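PDB 4R9Z: uncharacterized protein from Mycobacterium avium subsp. paratuberculosis, which probably hydrolyses fatty acyl-CoA thioesters to free fatty acids and coenzyme A, as a double hot-dog acyl-CoA thioesterase. Local coordinates for residues Ala55-His60 and Leu83-Thr88; Leu156-Arg161 and Val195-Ala200; Met176-Asp181 and Gly254-Arg259. One frame throughout, in Å; residues are numbered along the deposited sequence.

Contact 1 (Ala55-His60 and Leu83-Thr88); sequences AGREPH and LQEGRT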
# COMPACT_ATOMS: atom_id res chain seq x y z
N ALA B 55 3.79 20.63 8.79
CA ALA B 55 3.38 21.54 9.85
C ALA B 55 1.89 21.46 10.15
O ALA B 55 1.07 21.94 9.37
CB ALA B 55 3.77 22.96 9.48
N GLY B 56 1.56 20.87 11.29
CA GLY B 56 0.19 20.75 11.75
C GLY B 56 -0.72 19.98 10.81
O GLY B 56 -1.91 20.29 10.67
N ARG B 57 -0.16 18.97 10.16
CA ARG B 57 -0.92 18.13 9.24
C ARG B 57 -0.84 16.68 9.70
O ARG B 57 0.18 16.24 10.22
CB ARG B 57 -0.39 18.29 7.82
CG ARG B 57 -0.74 19.63 7.19
CD ARG B 57 -0.24 19.74 5.76
NE ARG B 57 -0.53 21.06 5.19
CZ ARG B 57 -0.32 21.40 3.92
NH1 ARG B 57 0.20 20.53 3.07
NH2 ARG B 57 -0.62 22.62 3.50
N GLU B 58 -1.93 15.95 9.52
CA GLU B 58 -1.99 14.56 9.96
C GLU B 58 -1.83 13.59 8.79
O GLU B 58 -2.26 13.87 7.67
CB GLU B 58 -3.30 14.29 10.69
CG GLU B 58 -3.36 14.91 12.08
CD GLU B 58 -4.77 14.97 12.62
OE1 GLU B 58 -5.40 13.90 12.77
OE2 GLU B 58 -5.25 16.09 12.89
N PRO B 59 -1.21 12.42 9.04
CA PRO B 59 -1.04 11.43 7.98
C PRO B 59 -2.34 10.70 7.67
O PRO B 59 -3.03 10.26 8.59
CB PRO B 59 -0.00 10.47 8.57
CG PRO B 59 -0.15 10.60 10.03
CD PRO B 59 -0.57 12.02 10.30
N HIS B 60 -2.67 10.60 6.39
CA HIS B 60 -3.85 9.86 6.02
C HIS B 60 -3.46 8.53 5.35
O HIS B 60 -4.30 7.64 5.20
CB HIS B 60 -4.75 10.70 5.11
CG HIS B 60 -4.13 11.04 3.79
ND1 HIS B 60 -4.16 10.19 2.71
CD2 HIS B 60 -3.46 12.15 3.38
CE1 HIS B 60 -3.54 10.76 1.69
NE2 HIS B 60 -3.12 11.95 2.07
N LEU B 83 8.48 15.55 -0.90
CA LEU B 83 7.95 15.12 -2.19
C LEU B 83 6.92 16.09 -2.72
O LEU B 83 6.82 16.33 -3.92
CB LEU B 83 7.34 13.72 -2.09
CG LEU B 83 8.29 12.63 -1.61
CD1 LEU B 83 7.58 11.29 -1.58
CD2 LEU B 83 9.53 12.58 -2.48
N GLN B 84 6.11 16.63 -1.81
CA GLN B 84 5.13 17.62 -2.19
C GLN B 84 4.71 18.49 -1.02
O GLN B 84 4.50 18.01 0.09
CB GLN B 84 3.90 16.95 -2.78
CG GLN B 84 2.84 17.93 -3.23
CD GLN B 84 1.44 17.42 -3.01
OE1 GLN B 84 1.18 16.69 -2.05
NE2 GLN B 84 0.53 17.79 -3.90
N GLU B 85 4.58 19.78 -1.28
CA GLU B 85 4.11 20.70 -0.26
C GLU B 85 3.09 21.61 -0.91
O GLU B 85 3.44 22.61 -1.53
CB GLU B 85 5.26 21.50 0.35
CG GLU B 85 4.87 22.33 1.56
CD GLU B 85 4.40 21.48 2.73
OE1 GLU B 85 4.82 20.31 2.83
OE2 GLU B 85 3.62 21.99 3.56
N GLY B 86 1.82 21.25 -0.77
CA GLY B 86 0.75 21.96 -1.42
C GLY B 86 -0.19 22.65 -0.45
O GLY B 86 -0.05 22.53 0.77
N ARG B 87 -1.14 23.38 -1.02
CA ARG B 87 -2.19 24.05 -0.25
C ARG B 87 -2.98 23.06 0.60
O ARG B 87 -3.35 23.37 1.73
CB ARG B 87 -3.11 24.80 -1.21
CG ARG B 87 -4.36 25.40 -0.59
CD ARG B 87 -4.05 26.36 0.55
NE ARG B 87 -5.28 26.81 1.20
CZ ARG B 87 -5.34 27.39 2.39
NH1 ARG B 87 -4.22 27.60 3.08
NH2 ARG B 87 -6.51 27.76 2.89
N THR B 88 -3.21 21.87 0.05
CA THR B 88 -4.03 20.88 0.74
C THR B 88 -3.18 19.72 1.25
O THR B 88 -3.25 19.35 2.42
CB THR B 88 -5.13 20.31 -0.19
OG1 THR B 88 -5.81 21.38 -0.86
CG2 THR B 88 -6.13 19.50 0.62
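The guanidinium of R57 grips the backbone carbonyl of G86 with both of its terminal nitrogens, and this one side chain carries most of the contact. NH2 donates to G86 O at 2.8 Å, meeting the oxygen almost head-on (C=O...N angle 160°), while NH1 donates to the same atom at 3.1 Å and is less straight. Both bonds lie in the guanidinium plane, and that fixes how the flat group is turned. Arginine suits the place because it is long and ends in paired N-H groups: CG lies anti to the carbonyl carbon (chi1 -72°), and from there the chain runs extended to NE. Above one face of the guanidinium sits E85 OE2, 3.8 Å from NH1 in a long salt bridge that rests on charge alone, since no N-H points at it. T88 O lies over the opposite face, 3.7 Å from NH1, so the group slots between a carboxylate and a carbonyl. E85 brings its carboxylate there through a bend at chi2 (64°), yet its firmer partner is R92, which OE1 meets in a salt bridge. T88 contributes backbone here, and its side chain packs on Y272 of the second subunit. The arrangement ties the residue just before strand 58-66 to the turn of the hairpin 76-85/89-98, whose classic beta bulge sets L83 and Q84 opposite A91, at the surface of the N-terminal hot-dog domain.

Contact 2 (Leu156-Arg161 and Val195-Ala200); sequences LRWFER and VAYMSA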
# COMPACT_ATOMS: atom_id res chain seq x y z
N LEU B 156 6.70 -5.46 21.91
CA LEU B 156 5.45 -6.22 22.06
C LEU B 156 4.67 -5.94 23.35
O LEU B 156 3.46 -6.11 23.39
CB LEU B 156 5.75 -7.71 21.95
CG LEU B 156 6.46 -8.14 20.66
CD1 LEU B 156 6.59 -9.65 20.60
CD2 LEU B 156 5.72 -7.61 19.44
N ARG B 157 5.37 -5.52 24.41
CA ARG B 157 4.75 -5.44 25.74
C ARG B 157 4.01 -4.14 26.10
O ARG B 157 3.47 -4.04 27.20
CB ARG B 157 5.83 -5.70 26.81
CG ARG B 157 6.38 -7.12 26.79
CD ARG B 157 7.29 -7.40 27.99
NE ARG B 157 8.67 -6.97 27.77
CZ ARG B 157 9.20 -5.86 28.29
NH1 ARG B 157 8.47 -5.08 29.07
NH2 ARG B 157 10.47 -5.55 28.04
N TRP B 158 3.96 -3.17 25.19
CA TRP B 158 3.34 -1.89 25.53
C TRP B 158 1.82 -1.88 25.37
O TRP B 158 1.19 -0.85 25.60
CB TRP B 158 3.93 -0.74 24.71
CG TRP B 158 3.85 -0.93 23.23
CD1 TRP B 158 4.68 -1.69 22.47
CD2 TRP B 158 2.89 -0.35 22.34
NE1 TRP B 158 4.30 -1.62 21.15
CE2 TRP B 158 3.20 -0.81 21.04
CE3 TRP B 158 1.80 0.50 22.51
CZ2 TRP B 158 2.47 -0.43 19.92
CZ3 TRP B 158 1.06 0.87 21.39
CH2 TRP B 158 1.40 0.40 20.12
N PHE B 159 1.24 -2.99 24.93
CA PHE B 159 -0.21 -3.01 24.75
C PHE B 159 -0.86 -4.28 25.31
O PHE B 159 -0.27 -5.37 25.26
CB PHE B 159 -0.57 -2.85 23.27
CG PHE B 159 0.05 -3.88 22.38
CD1 PHE B 159 -0.60 -5.08 22.14
CD2 PHE B 159 1.28 -3.66 21.80
CE1 PHE B 159 -0.03 -6.04 21.33
CE2 PHE B 159 1.86 -4.61 20.99
CZ PHE B 159 1.20 -5.80 20.75
N GLU B 160 -2.08 -4.14 25.83
CA GLU B 160 -2.87 -5.29 26.25
C GLU B 160 -3.63 -5.84 25.05
O GLU B 160 -3.86 -5.13 24.08
CB GLU B 160 -3.85 -4.93 27.36
CG GLU B 160 -3.22 -4.33 28.61
CD GLU B 160 -4.26 -3.94 29.66
OE1 GLU B 160 -4.96 -4.85 30.16
OE2 GLU B 160 -4.37 -2.74 29.98
N ARG B 161 -4.05 -7.10 25.14
CA ARG B 161 -4.72 -7.73 24.01
C ARG B 161 -5.64 -8.87 24.39
O ARG B 161 -5.31 -9.70 25.24
CB ARG B 161 -3.67 -8.25 23.03
CG ARG B 161 -2.54 -9.00 23.71
CD ARG B 161 -1.44 -9.34 22.74
NE ARG B 161 -1.89 -10.25 21.70
CZ ARG B 161 -1.15 -10.61 20.66
NH1 ARG B 161 0.08 -10.14 20.53
NH2 ARG B 161 -1.64 -11.45 19.75
N VAL B 195 -0.91 3.55 16.29
CA VAL B 195 -1.81 2.71 15.53
C VAL B 195 -1.03 1.93 14.48
O VAL B 195 -1.11 0.71 14.41
CB VAL B 195 -2.91 3.53 14.86
CG1 VAL B 195 -3.60 2.69 13.79
CG2 VAL B 195 -3.90 4.01 15.89
N ALA B 196 -0.25 2.65 13.67
CA ALA B 196 0.59 2.02 12.67
C ALA B 196 1.56 1.03 13.30
O ALA B 196 1.75 -0.08 12.79
CB ALA B 196 1.36 3.07 11.88
N TYR B 197 2.17 1.43 14.41
CA TYR B 197 3.10 0.59 15.18
C TYR B 197 2.48 -0.78 15.49
O TYR B 197 3.06 -1.82 15.18
CB TYR B 197 3.49 1.30 16.48
CG TYR B 197 4.74 0.80 17.18
CD1 TYR B 197 5.06 -0.55 17.23
CD2 TYR B 197 5.61 1.70 17.80
CE1 TYR B 197 6.19 -1.00 17.87
CE2 TYR B 197 6.75 1.26 18.45
CZ TYR B 197 7.04 -0.09 18.48
OH TYR B 197 8.17 -0.54 19.12
N MET B 198 1.31 -0.76 16.12
CA MET B 198 0.64 -1.98 16.55
C MET B 198 0.04 -2.74 15.36
O MET B 198 0.05 -3.97 15.35
CB MET B 198 -0.43 -1.64 17.59
CG MET B 198 -1.87 -1.89 17.17
SD MET B 198 -2.38 -3.60 17.42
CE MET B 198 -1.49 -3.97 18.93
N SER B 199 -0.45 -2.01 14.37
CA SER B 199 -1.05 -2.62 13.18
C SER B 199 -0.06 -3.52 12.44
O SER B 199 -0.46 -4.48 11.78
CB SER B 199 -1.56 -1.54 12.22
OG SER B 199 -0.47 -0.89 11.58
N ALA B 200 1.22 -3.20 12.55
CA ALA B 200 2.26 -3.96 11.88
C ALA B 200 2.70 -5.20 12.67
O ALA B 200 2.79 -6.29 12.10
CB ALA B 200 3.46 -3.07 11.59
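M198 reaches from its helix to two aromatic side chains, W158 and F159, and can be followed atom by atom. Its CB packs against the benzene part of the indole, 3.7 Å from W158 CH2. Beyond CB the chain bends at chi2 (84°) and again at chi3, which carries the sulfur toward F159 and turns the methyl over the ring. SD stays obliquely placed, 5.3 Å from the ring centroid, in a Met-aromatic contact. CE does the touching: it sits 3.5 Å from the centroid of F159, only 13° off the ring normal, a CH-pi contact over the centre of the face. A flexible, unbranched thioether suits this place because it can curl to fit a flat ring. F159 is itself packed against its neighbour, its CD2 lying over the face of W158. Y197, the residue before M198 on the helix, offers its face to the edge of W158; the ring planes stand at 61° and W158 CZ2 comes 3.7 Å from Y197 CD1. The phenol hydroxyl is engaged by H41 ND1 in a hydrogen bond. All four side chains are buried. Helix 188-201 thus packs through Y197 and M198 on W158 and on F159, the first residue of strand 159-163, with helix 8-15 touching W158 and Y197 and strands 176-180 and 249-258 meeting M198 through W178 and M256.

Contact 3 (Met176-Asp181 and Gly254-Arg259); sequences MWWRPD and GTMFNR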
# COMPACT_ATOMS: atom_id res chain seq x y z
N MET B 176 -8.90 -9.18 17.19
CA MET B 176 -8.47 -9.01 18.57
C MET B 176 -8.92 -7.68 19.15
O MET B 176 -9.17 -6.71 18.41
CB MET B 176 -6.95 -9.11 18.66
CG MET B 176 -6.24 -7.89 18.11
SD MET B 176 -4.46 -8.09 17.95
CE MET B 176 -4.01 -8.62 19.59
N TRP B 177 -9.03 -7.63 20.47
CA TRP B 177 -9.18 -6.37 21.17
C TRP B 177 -7.80 -5.95 21.64
O TRP B 177 -7.02 -6.78 22.10
CB TRP B 177 -10.11 -6.48 22.38
CG TRP B 177 -11.56 -6.62 22.05
CD1 TRP B 177 -12.32 -7.74 22.19
CD2 TRP B 177 -12.42 -5.60 21.53
NE1 TRP B 177 -13.61 -7.48 21.80
CE2 TRP B 177 -13.70 -6.18 21.39
CE3 TRP B 177 -12.24 -4.26 21.19
CZ2 TRP B 177 -14.78 -5.46 20.90
CZ3 TRP B 177 -13.32 -3.55 20.70
CH2 TRP B 177 -14.57 -4.15 20.57
N TRP B 178 -7.48 -4.67 21.53
CA TRP B 178 -6.22 -4.19 22.06
C TRP B 178 -6.36 -2.77 22.58
O TRP B 178 -7.20 -1.99 22.12
CB TRP B 178 -5.12 -4.26 20.99
CG TRP B 178 -5.12 -3.10 20.06
CD1 TRP B 178 -5.92 -2.92 18.96
CD2 TRP B 178 -4.30 -1.93 20.14
NE1 TRP B 178 -5.64 -1.72 18.36
CE2 TRP B 178 -4.65 -1.09 19.07
CE3 TRP B 178 -3.30 -1.52 21.03
CZ2 TRP B 178 -4.03 0.14 18.85
CZ3 TRP B 178 -2.68 -0.30 20.81
CH2 TRP B 178 -3.05 0.51 19.73
N ARG B 179 -5.53 -2.45 23.57
CA ARG B 179 -5.38 -1.08 24.03
C ARG B 179 -3.96 -0.92 24.56
O ARG B 179 -3.33 -1.91 24.95
CB ARG B 179 -6.41 -0.76 25.11
CG ARG B 179 -6.17 -1.48 26.43
CD ARG B 179 -7.23 -1.11 27.46
NE ARG B 179 -7.08 -1.87 28.69
CZ ARG B 179 -7.78 -1.64 29.80
NH1 ARG B 179 -8.67 -0.66 29.83
NH2 ARG B 179 -7.58 -2.38 30.88
N PRO B 180 -3.45 0.32 24.58
CA PRO B 180 -2.12 0.51 25.15
C PRO B 180 -2.14 0.30 26.66
O PRO B 180 -3.11 0.69 27.32
CB PRO B 180 -1.77 1.95 24.78
CG PRO B 180 -2.72 2.33 23.69
CD PRO B 180 -3.96 1.53 23.91
N ASP B 181 -1.08 -0.29 27.20
CA ASP B 181 -1.00 -0.56 28.63
C ASP B 181 -0.39 0.65 29.34
O ASP B 181 0.80 0.66 29.67
CB ASP B 181 -0.18 -1.82 28.90
CG ASP B 181 -0.27 -2.27 30.35
OD1 ASP B 181 -1.27 -1.93 31.02
OD2 ASP B 181 0.66 -2.96 30.82
N GLY B 254 -5.89 -5.92 7.40
CA GLY B 254 -6.37 -5.46 8.69
C GLY B 254 -7.28 -4.25 8.64
O GLY B 254 -7.11 -3.34 7.83
N THR B 255 -8.26 -4.25 9.53
CA THR B 255 -9.14 -3.11 9.71
C THR B 255 -9.26 -2.85 11.20
O THR B 255 -9.58 -3.75 11.97
CB THR B 255 -10.53 -3.34 9.10
OG1 THR B 255 -10.77 -4.74 8.98
CG2 THR B 255 -10.62 -2.71 7.73
N MET B 256 -9.00 -1.61 11.60
CA MET B 256 -9.02 -1.27 13.01
C MET B 256 -10.20 -0.36 13.32
O MET B 256 -10.50 0.56 12.55
CB MET B 256 -7.72 -0.60 13.41
CG MET B 256 -7.52 -0.46 14.90
SD MET B 256 -5.89 0.19 15.24
CE MET B 256 -4.87 -1.07 14.50
N PHE B 257 -10.87 -0.61 14.44
CA PHE B 257 -12.02 0.18 14.85
C PHE B 257 -11.87 0.72 16.27
O PHE B 257 -11.24 0.09 17.13
CB PHE B 257 -13.31 -0.65 14.79
CG PHE B 257 -13.64 -1.19 13.43
CD1 PHE B 257 -13.10 -2.39 13.00
CD2 PHE B 257 -14.54 -0.52 12.61
CE1 PHE B 257 -13.42 -2.90 11.75
CE2 PHE B 257 -14.87 -1.03 11.36
CZ PHE B 257 -14.31 -2.22 10.93
N ASN B 258 -12.46 1.89 16.53
CA ASN B 258 -12.70 2.32 17.90
C ASN B 258 -13.81 1.47 18.51
O ASN B 258 -14.64 0.94 17.77
CB ASN B 258 -13.08 3.81 17.97
CG ASN B 258 -11.91 4.73 17.71
OD1 ASN B 258 -10.77 4.43 18.10
ND2 ASN B 258 -12.17 5.85 17.06
N ARG B 259 -13.82 1.35 19.83
CA ARG B 259 -14.87 0.59 20.51
C ARG B 259 -16.26 1.10 20.12
O ARG B 259 -17.23 0.34 20.13
CB ARG B 259 -14.70 0.65 22.03
CG ARG B 259 -15.67 -0.23 22.80
CD ARG B 259 -15.23 -0.45 24.24
NE ARG B 259 -15.97 -1.53 24.89
CZ ARG B 259 -15.62 -2.09 26.05
NH1 ARG B 259 -14.52 -1.68 26.67
NH2 ARG B 259 -16.36 -3.05 26.57
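W178 NE1 points its N-H at the thioether sulfur of M256, a weak hydrogen bond of 3.7 Å to SD with an N-H...S angle of 148°. The sulfur lies near the indole plane, at the ring edge, so this is an edge-on Met-aromatic contact, with no stacking. The two side chains cross at about a right angle, and M256 CE also comes within 4.0 Å of NE1. Methionine suits the spot: it is apolar enough for a buried place, yet its polarisable sulfur can accept weakly from the indole. M256 runs extended, with CG anti to the backbone N (chi1 -168°), until a bend at chi3 turns the methyl aside. Farther along, the edge of W177 meets the backbone of R259, CZ3 lying 4.4 Å from CA. The polar groups of this second pair are bonded outside the two segments: W177 NE1 bonds to P130 O, and R259 forms a salt bridge with E133. Strand 236-246 runs between strands 176-180 and 249-258, so the two segments are not paired directly; W178 and M256 meet by their side chains, and W177 reaches the backbone of R259, while M198 of helix 188-201 packs on both W178 and M256.

Contacts 2 and 3 adjoin, their centres about 9 Å apart, and they alternate along the chain within the C-terminal thioesterase region. Their first segments lie on neighbouring antiparallel strands: W158 O is 2.8 Å from D181 N, a probable hydrogen bond, and E160 OE2 meets R179 NE at 3.1 Å in a salt bridge. Helix 188-201 follows strand 176-180 and serves both contacts, packing on the side chains of each. Contact 1 belongs to the N-terminal thioesterase region and closes before the others open; its centre is about 26 Å from each of theirs. This division is consistent with contact 1 in one hot-dog unit of the double hot-dog fold and contacts 2 and 3 in the other.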